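Local coordinates for periplasmic protein TorT (Vibrio parahaemolyticus, PDB 3O1I), which probably acts as a periplasmic solute-binding protein that senses trimethylamine N-oxide together with the sensor kinase TorS, at residues D[137-142]-D[165-170]; D[7-12]-D[62-67]; D[250-255]-D[273-278]. All coordinates share one frame; numbering follows the deposited sequence.

Contact 1 of 3, residues D[137-142]-D[165-170]; sequences TNIALL and SDIHIV
T137, N138 and I139 pair with I167, H168 and I169 as neighbouring parallel strands, their short axes crossing at 46°, in a ladder of backbone bonds from T137 N to D166 O, H168 N to T137 O (2.7 Å), I139 N to H168 O (2.7 Å) and V170 N to I139 O. On one face T137, I139, I167 and I169 lie together. I139 CG1 is anti to the backbone N (chi1 -169°), which leaves CG2 between the backbone N and the carbonyl carbon. This CG2 branch sits 4.0 Å from I167 CG2 and 4.0 Å from I169 CG1, bridging two residues of the next strand. Beta-branched isoleucine suits this place, since it favours extended backbone and presents hydrocarbon close to the sheet. The strands are the first and last elements of a beta-alpha-beta unit whose helix is 152-163. Strand 167-172 is the outermost strand, within this chain, of the parallel sheet of this lobe of the periplasmic binding fold, and L126 of helix 116-127 packs on I139 and I167. Further along, L141 CD1 meets I169 CD1 at 3.7 Å, the two side chains slanting across one another. On the opposite face N138 OD1 comes obliquely to the H168 imidazole, with amide and ring planes nearly perpendicular (82°). Histidine and asparagine suit these less buried positions, where N138 CB also touches V170 CG2 at 3.3 Å.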
loop_
_atom_site.group_PDB
_atom_site.type_symbol
_atom_site.label_atom_id
_atom_site.label_comp_id
_atom_site.label_asym_id
_atom_site.label_seq_id
_atom_site.Cartn_x
_atom_site.Cartn_y
_atom_site.Cartn_z
ATOM N N THR D 137 2.676 45.849 5.676
ATOM C CA THR D 137 1.899 44.661 5.360
ATOM C C THR D 137 2.759 43.410 5.523
ATOM O O THR D 137 3.728 43.217 4.790
ATOM C CB THR D 137 1.366 44.736 3.908
ATOM O OG1 THR D 137 0.610 45.942 3.737
ATOM C CG2 THR D 137 0.475 43.547 3.594
ATOM N N ASN D 138 2.409 42.565 6.489
ATOM C CA ASN D 138 3.155 41.332 6.733
ATOM C C ASN D 138 2.689 40.232 5.786
ATOM O O ASN D 138 1.496 39.932 5.691
ATOM C CB ASN D 138 2.999 40.884 8.191
ATOM C CG ASN D 138 3.704 41.819 9.162
ATOM O OD1 ASN D 138 4.889 42.111 9.007
ATOM N ND2 ASN D 138 2.977 42.291 10.168
ATOM N N ILE D 139 3.647 39.635 5.084
ATOM C CA ILE D 139 3.348 38.594 4.110
ATOM C C ILE D 139 4.103 37.288 4.414
ATOM O O ILE D 139 5.153 37.298 5.066
ATOM C CB ILE D 139 3.702 39.107 2.683
ATOM C CG1 ILE D 139 3.145 38.155 1.626
ATOM C CG2 ILE D 139 5.224 39.256 2.541
ATOM C CD1 ILE D 139 3.561 38.499 0.208
ATOM N N ALA D 140 3.560 36.169 3.938
ATOM C CA ALA D 140 4.171 34.857 4.158
ATOM C C ALA D 140 4.544 34.174 2.848
ATOM O O ALA D 140 3.696 34.005 1.982
ATOM C CB ALA D 140 3.215 33.969 4.944
ATOM N N LEU D 141 5.804 33.756 2.726
ATOM C CA LEU D 141 6.297 33.102 1.510
ATOM C C LEU D 141 6.305 31.578 1.513
ATOM O O LEU D 141 7.061 30.971 2.246
ATOM C CB LEU D 141 7.719 33.593 1.191
ATOM C CG LEU D 141 7.867 34.898 0.397
ATOM C CD1 LEU D 141 9.325 35.359 0.395
ATOM C CD2 LEU D 141 7.376 34.664 -1.022
ATOM N N LEU D 142 5.470 30.966 0.680
ATOM C CA LEU D 142 5.421 29.508 0.575
ATOM C C LEU D 142 5.658 29.119 -0.882
ATOM O O LEU D 142 4.772 28.607 -1.564
ATOM C CB LEU D 142 4.067 28.968 1.044
ATOM C CG LEU D 142 3.615 29.349 2.459
ATOM C CD1 LEU D 142 2.339 28.588 2.773
ATOM C CD2 LEU D 142 4.693 29.033 3.480
ATOM N N SER D 165 8.769 49.418 -0.912
ATOM C CA SER D 165 7.352 49.542 -0.612
ATOM C C SER D 165 7.128 49.125 0.838
ATOM O O SER D 165 8.076 48.767 1.538
ATOM C CB SER D 165 6.528 48.668 -1.558
ATOM O OG SER D 165 6.981 47.329 -1.544
ATOM N N ASP D 166 5.880 49.170 1.290
ATOM C CA ASP D 166 5.572 48.810 2.669
ATOM C C ASP D 166 5.048 47.383 2.828
ATOM O O ASP D 166 3.970 47.144 3.374
ATOM C CB ASP D 166 4.591 49.831 3.261
ATOM C CG ASP D 166 5.264 50.773 4.258
ATOM O OD1 ASP D 166 6.464 51.080 4.082
ATOM O OD2 ASP D 166 4.590 51.210 5.218
ATOM N N ILE D 167 5.843 46.436 2.347
ATOM C CA ILE D 167 5.510 45.026 2.426
ATOM C C ILE D 167 6.655 44.322 3.142
ATOM O O ILE D 167 7.798 44.369 2.685
ATOM C CB ILE D 167 5.315 44.438 1.015
ATOM C CG1 ILE D 167 3.971 44.909 0.465
ATOM C CG2 ILE D 167 5.402 42.922 1.051
ATOM C CD1 ILE D 167 3.710 44.489 -0.933
ATOM N N HIS D 168 6.344 43.694 4.274
ATOM C CA HIS D 168 7.340 42.982 5.069
ATOM C C HIS D 168 7.107 41.481 4.948
ATOM O O HIS D 168 5.969 41.032 4.808
ATOM C CB HIS D 168 7.228 43.388 6.544
ATOM C CG HIS D 168 8.307 42.822 7.415
ATOM N ND1 HIS D 168 9.589 43.330 7.428
ATOM C CD2 HIS D 168 8.302 41.788 8.290
ATOM C CE1 HIS D 168 10.327 42.634 8.275
ATOM N NE2 HIS D 168 9.571 41.691 8.810
ATOM N N ILE D 169 8.190 40.710 4.989
ATOM C CA ILE D 169 8.085 39.257 4.923
ATOM C C ILE D 169 8.230 38.744 6.357
ATOM O O ILE D 169 9.270 38.944 6.993
ATOM C CB ILE D 169 9.197 38.637 4.047
ATOM C CG1 ILE D 169 9.212 39.296 2.667
ATOM C CG2 ILE D 169 8.946 37.149 3.866
ATOM C CD1 ILE D 169 10.264 38.725 1.729
ATOM N N VAL D 170 7.177 38.117 6.876
ATOM C CA VAL D 170 7.214 37.589 8.234
ATOM C C VAL D 170 8.228 36.463 8.250
ATOM O O VAL D 170 9.040 36.354 9.167
ATOM C CB VAL D 170 5.846 37.037 8.663
ATOM C CG1 VAL D 170 5.939 36.421 10.048
ATOM C CG2 VAL D 170 4.822 38.153 8.659
#

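Contact 2 of 3, residues D[7-12]-D[62-67]; sequences KICAIY and WGANAI
K7 and W62 meet where strand 7-12, in the Rossmann-like parallel sheet of the N-terminal lobe of the periplasmic binding fold, passes the end of helix 49-62 and the start of strand 66-69. The polar side-chain bond and the cation-pi contact both belong to the K7 ammonium. K7 NZ donates to W62 O at 2.6 Å and lies over the indole, 3.4 Å from the centroid of the five-membered ring. A bend at chi2 (-84°) places CD over the six-membered ring, 3.7 Å from its centroid, as a CH-pi contact. Lysine fits because its aliphatic chain can lie over the ring while its charge faces a carbonyl at the C-terminal end of helix 49-62, where the partial negative charge would probably favour an ammonium. G63 then takes positive phi; there a CB would press on the preceding carbonyl O, which only glycine avoids. In the backbone, A66 N bonds to K7 O at 3.2 Å, and C9 N to A66 O weakly. The apolar contacts of C9 CB are a small alanine, A64, and one branch of I67, beside the disulfide to C59. C9 SG stands obliquely to the W62 ring, 4.3 Å from W62 CE3.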
loop_
_atom_site.group_PDB
_atom_site.type_symbol
_atom_site.label_atom_id
_atom_site.label_comp_id
_atom_site.label_asym_id
_atom_site.label_seq_id
_atom_site.Cartn_x
_atom_site.Cartn_y
_atom_site.Cartn_z
ATOM N N LYS D 7 9.523 12.602 -37.220
ATOM C CA LYS D 7 9.889 12.095 -35.903
ATOM C C LYS D 7 10.248 13.152 -34.864
ATOM O O LYS D 7 11.367 13.666 -34.835
ATOM C CB LYS D 7 11.043 11.098 -36.025
ATOM C CG LYS D 7 10.698 9.823 -36.794
ATOM C CD LYS D 7 10.022 8.773 -35.919
ATOM C CE LYS D 7 9.907 7.438 -36.653
ATOM N NZ LYS D 7 9.448 6.327 -35.772
ATOM N N ILE D 8 9.278 13.465 -34.010
ATOM C CA ILE D 8 9.457 14.422 -32.923
ATOM C C ILE D 8 9.049 13.703 -31.640
ATOM O O ILE D 8 7.899 13.287 -31.480
ATOM C CB ILE D 8 8.584 15.670 -33.111
ATOM C CG1 ILE D 8 9.054 16.451 -34.345
ATOM C CG2 ILE D 8 8.651 16.539 -31.857
ATOM C CD1 ILE D 8 8.208 17.670 -34.664
ATOM N N CYS D 9 10.012 13.573 -30.734
ATOM C CA CYS D 9 9.831 12.862 -29.471
ATOM C C CYS D 9 9.924 13.801 -28.260
ATOM O O CYS D 9 11.015 14.270 -27.911
ATOM C CB CYS D 9 10.919 11.788 -29.399
ATOM S SG CYS D 9 10.619 10.263 -28.449
ATOM N N ALA D 10 8.784 14.066 -27.617
ATOM C CA ALA D 10 8.738 14.950 -26.443
ATOM C C ALA D 10 8.941 14.188 -25.129
ATOM O O ALA D 10 8.192 13.266 -24.796
ATOM C CB ALA D 10 7.412 15.714 -26.410
ATOM N N ILE D 11 9.961 14.599 -24.383
ATOM C CA ILE D 11 10.310 13.964 -23.118
ATOM C C ILE D 11 10.084 14.852 -21.896
ATOM O O ILE D 11 10.941 15.668 -21.538
ATOM C CB ILE D 11 11.800 13.495 -23.146
ATOM C CG1 ILE D 11 12.003 12.535 -24.317
ATOM C CG2 ILE D 11 12.183 12.810 -21.838
ATOM C CD1 ILE D 11 10.924 11.472 -24.425
ATOM N N TYR D 12 8.932 14.679 -21.253
ATOM C CA TYR D 12 8.598 15.452 -20.058
ATOM C C TYR D 12 9.290 14.887 -18.822
ATOM O O TYR D 12 9.910 13.827 -18.871
ATOM C CB TYR D 12 7.109 15.400 -19.781
ATOM C CG TYR D 12 6.203 15.725 -20.936
ATOM C CD1 TYR D 12 6.681 16.356 -22.088
ATOM C CD2 TYR D 12 4.833 15.470 -20.841
ATOM C CE1 TYR D 12 5.806 16.735 -23.113
ATOM C CE2 TYR D 12 3.961 15.839 -21.851
ATOM C CZ TYR D 12 4.452 16.475 -22.979
ATOM O OH TYR D 12 3.562 16.873 -23.934
ATOM N N TRP D 62 13.460 4.752 -31.513
ATOM C CA TRP D 62 12.209 4.949 -32.234
ATOM C C TRP D 62 12.499 5.702 -33.526
ATOM O O TRP D 62 11.663 5.765 -34.432
ATOM C CB TRP D 62 11.231 5.752 -31.379
ATOM C CG TRP D 62 9.871 5.911 -31.989
ATOM C CD1 TRP D 62 8.990 4.915 -32.307
ATOM C CD2 TRP D 62 9.214 7.144 -32.300
ATOM N NE1 TRP D 62 7.819 5.454 -32.791
ATOM C CE2 TRP D 62 7.929 6.818 -32.798
ATOM C CE3 TRP D 62 9.585 8.494 -32.204
ATOM C CZ2 TRP D 62 7.011 7.796 -33.199
ATOM C CZ3 TRP D 62 8.671 9.465 -32.603
ATOM C CH2 TRP D 62 7.398 9.108 -33.095
ATOM N N GLY D 63 13.695 6.280 -33.592
ATOM C CA GLY D 63 14.104 7.025 -34.767
ATOM C C GLY D 63 13.595 8.452 -34.790
ATOM O O GLY D 63 13.064 8.915 -35.795
ATOM N N ALA D 64 13.761 9.154 -33.677
ATOM C CA ALA D 64 13.314 10.535 -33.588
ATOM C C ALA D 64 14.338 11.476 -34.226
ATOM O O ALA D 64 15.497 11.543 -33.797
ATOM C CB ALA D 64 13.080 10.910 -32.127
ATOM N N ASN D 65 13.899 12.193 -35.259
ATOM C CA ASN D 65 14.748 13.138 -35.975
ATOM C C ASN D 65 15.253 14.217 -35.014
ATOM O O ASN D 65 16.457 14.464 -34.899
ATOM C CB ASN D 65 13.949 13.775 -37.112
ATOM C CG ASN D 65 13.281 12.740 -37.999
ATOM O OD1 ASN D 65 13.940 11.844 -38.526
ATOM N ND2 ASN D 65 11.966 12.859 -38.169
ATOM N N ALA D 66 14.310 14.855 -34.331
ATOM C CA ALA D 66 14.616 15.886 -33.351
ATOM C C ALA D 66 13.760 15.579 -32.127
ATOM O O ALA D 66 12.605 15.154 -32.254
ATOM C CB ALA D 66 14.275 17.260 -33.910
ATOM N N ILE D 67 14.326 15.775 -30.943
ATOM C CA ILE D 67 13.578 15.511 -29.723
ATOM C C ILE D 67 13.518 16.715 -28.785
ATOM O O ILE D 67 14.533 17.376 -28.522
ATOM C CB ILE D 67 14.170 14.316 -28.949
ATOM C CG1 ILE D 67 15.604 14.626 -28.518
ATOM C CG2 ILE D 67 14.125 13.069 -29.813
ATOM C CD1 ILE D 67 16.257 13.510 -27.730
#

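Contact 3 of 3, residues D[250-255]-D[273-278]; sequences VQQGRL and ASPIIK
L255 lays both its methyl branches against A273: CD1 and CD2 each approach A273 CB, at 3.3 Å and 3.2 Å, so the small methyl is set against the fork of the leucine. A chi1 of 172° sets CG anti to the backbone N; the two methyls beyond it meet A273. CD2 serves a second neighbour as well, lying 4.0 Å from P275 CD. Leucine is well fitted to this, because a branched end can touch two residues of an irregular segment at once, and alanine offers a single compact methyl that the fork can rest against. The proline ring is met from the preceding turn of the helix too. Q252 crosses it at about a right angle, its CG 4.1 Å from P275 CD, while the extended chain of Q251 slides past in the opposite direction and brings OE1 to 3.6 Å from P275 CB. Of the two glutamines, then, Q252 offers a methylene and Q251 a carbonyl oxygen. Proline suits a segment with no regular structure, since its ring restrains the backbone and gives a compact apolar surface. Helix 249-263 packs through V250 on helix 18-32 and through L255 on V111, whereas I277 leans on helix 116-127, and K278 pairs with T246 in the antiparallel sheet of 244-246 and 278-280. The segment 273-278 probably runs from one lobe toward the other, consistent with the hinge region of a periplasmic binding protein. No hydrogen bond joins 250-255 to 273-278: the contact between them is mainly small, undirected van der Waals packing, so the position of 273-278 probably depends also on its other partners, such as K248, which bonds to I276 O.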
loop_
_atom_site.group_PDB
_atom_site.type_symbol
_atom_site.label_atom_id
_atom_site.label_comp_id
_atom_site.label_asym_id
_atom_site.label_seq_id
_atom_site.Cartn_x
_atom_site.Cartn_y
_atom_site.Cartn_z
ATOM N N VAL D 250 0.098 26.130 -22.330
ATOM C CA VAL D 250 -0.385 25.541 -23.573
ATOM C C VAL D 250 0.422 26.076 -24.743
ATOM O O VAL D 250 0.819 25.327 -25.628
ATOM C CB VAL D 250 -1.863 25.861 -23.825
ATOM C CG1 VAL D 250 -2.259 25.362 -25.201
ATOM C CG2 VAL D 250 -2.731 25.210 -22.759
ATOM N N GLN D 251 0.672 27.377 -24.744
ATOM C CA GLN D 251 1.448 27.989 -25.813
ATOM C C GLN D 251 2.928 27.645 -25.700
ATOM O O GLN D 251 3.598 27.488 -26.720
ATOM C CB GLN D 251 1.276 29.506 -25.789
ATOM C CG GLN D 251 2.164 30.252 -26.763
ATOM C CD GLN D 251 1.771 31.706 -26.890
ATOM O OE1 GLN D 251 1.993 32.508 -25.980
ATOM N NE2 GLN D 251 1.163 32.053 -28.021
ATOM N N GLN D 252 3.430 27.532 -24.468
ATOM C CA GLN D 252 4.836 27.214 -24.245
ATOM C C GLN D 252 5.129 25.866 -24.873
ATOM O O GLN D 252 6.272 25.557 -25.215
ATOM C CB GLN D 252 5.160 27.192 -22.750
ATOM C CG GLN D 252 6.586 27.622 -22.462
ATOM C CD GLN D 252 6.833 27.926 -20.997
ATOM O OE1 GLN D 252 5.990 28.522 -20.328
ATOM N NE2 GLN D 252 8.003 27.538 -20.494
ATOM N N GLY D 253 4.077 25.073 -25.035
ATOM C CA GLY D 253 4.221 23.771 -25.647
ATOM C C GLY D 253 4.292 23.924 -27.153
ATOM O O GLY D 253 5.249 23.469 -27.791
ATOM N N ARG D 254 3.274 24.570 -27.718
ATOM C CA ARG D 254 3.201 24.810 -29.159
ATOM C C ARG D 254 4.543 25.333 -29.647
ATOM O O ARG D 254 5.063 24.897 -30.669
ATOM C CB ARG D 254 2.106 25.831 -29.471
ATOM C CG ARG D 254 0.684 25.362 -29.188
ATOM C CD ARG D 254 -0.305 26.534 -29.247
ATOM N NE ARG D 254 -1.697 26.130 -29.047
ATOM C CZ ARG D 254 -2.390 25.385 -29.905
ATOM N NH1 ARG D 254 -1.821 24.961 -31.029
ATOM N NH2 ARG D 254 -3.655 25.069 -29.648
ATOM N N LEU D 255 5.107 26.264 -28.896
ATOM C CA LEU D 255 6.389 26.839 -29.246
ATOM C C LEU D 255 7.463 25.776 -29.521
ATOM O O LEU D 255 8.122 25.820 -30.564
ATOM C CB LEU D 255 6.830 27.800 -28.135
ATOM C CG LEU D 255 8.231 28.424 -28.141
ATOM C CD1 LEU D 255 8.678 28.744 -29.560
ATOM C CD2 LEU D 255 8.214 29.679 -27.264
ATOM N N ALA D 273 13.123 31.165 -27.851
ATOM C CA ALA D 273 11.786 31.709 -27.658
ATOM C C ALA D 273 11.286 31.609 -26.209
ATOM O O ALA D 273 11.798 30.825 -25.403
ATOM C CB ALA D 273 10.822 31.022 -28.597
ATOM N N SER D 274 10.274 32.416 -25.899
ATOM C CA SER D 274 9.686 32.484 -24.565
ATOM C C SER D 274 8.464 33.399 -24.589
ATOM O O SER D 274 8.596 34.597 -24.788
ATOM C CB SER D 274 10.725 33.028 -23.571
ATOM O OG SER D 274 11.324 34.231 -24.035
ATOM N N PRO D 275 7.259 32.846 -24.369
ATOM C CA PRO D 275 6.051 33.676 -24.384
ATOM C C PRO D 275 6.151 34.832 -23.399
ATOM O O PRO D 275 7.083 34.907 -22.585
ATOM C CB PRO D 275 4.942 32.696 -23.996
ATOM C CG PRO D 275 5.493 31.370 -24.380
ATOM C CD PRO D 275 6.928 31.489 -23.919
ATOM N N ILE D 276 5.183 35.735 -23.474
ATOM C CA ILE D 276 5.181 36.888 -22.593
ATOM C C ILE D 276 4.229 36.663 -21.433
ATOM O O ILE D 276 3.049 36.353 -21.628
ATOM C CB ILE D 276 4.782 38.180 -23.361
ATOM C CG1 ILE D 276 4.669 39.355 -22.381
ATOM C CG2 ILE D 276 3.488 37.941 -24.139
ATOM C CD1 ILE D 276 4.431 40.705 -23.036
ATOM N N ILE D 277 4.761 36.824 -20.226
ATOM C CA ILE D 277 4.003 36.639 -18.993
ATOM C C ILE D 277 2.876 37.664 -18.865
ATOM O O ILE D 277 3.105 38.865 -18.982
ATOM C CB ILE D 277 4.953 36.738 -17.781
ATOM C CG1 ILE D 277 5.970 35.596 -17.844
ATOM C CG2 ILE D 277 4.167 36.702 -16.484
ATOM C CD1 ILE D 277 7.278 35.923 -17.185
ATOM N N LYS D 278 1.660 37.185 -18.625
ATOM C CA LYS D 278 0.506 38.064 -18.500
ATOM C C LYS D 278 -0.102 38.085 -17.085
ATOM O O LYS D 278 -0.386 37.035 -16.509
ATOM C CB LYS D 278 -0.573 37.650 -19.504
ATOM C CG LYS D 278 -1.776 38.573 -19.503
ATOM C CD LYS D 278 -3.071 37.817 -19.728
ATOM C CE LYS D 278 -4.286 38.752 -19.673
ATOM N NZ LYS D 278 -4.510 39.405 -18.342
#

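Overall arrangement
The three contacts follow one another along the chain as contact 2, contact 1 and contact 3. Contacts 1 and 2 belong to the parallel sheets of the two lobes, on opposite sides of the chain's centre, with their own centres 45 Å apart. Contact 3 lies nearest the chain's centre, about 11 Å from it, and is probably the one closest to the interlobe hinge; its centre is 20 Å from that of contact 2 and 30 Å from that of contact 1. None touches another: the nearest atoms of contacts 2 and 3 are about 7 Å apart. In this family the ligand usually binds in the cleft between the lobes, whereas contacts 1 and 2 are structural packing within each lobe.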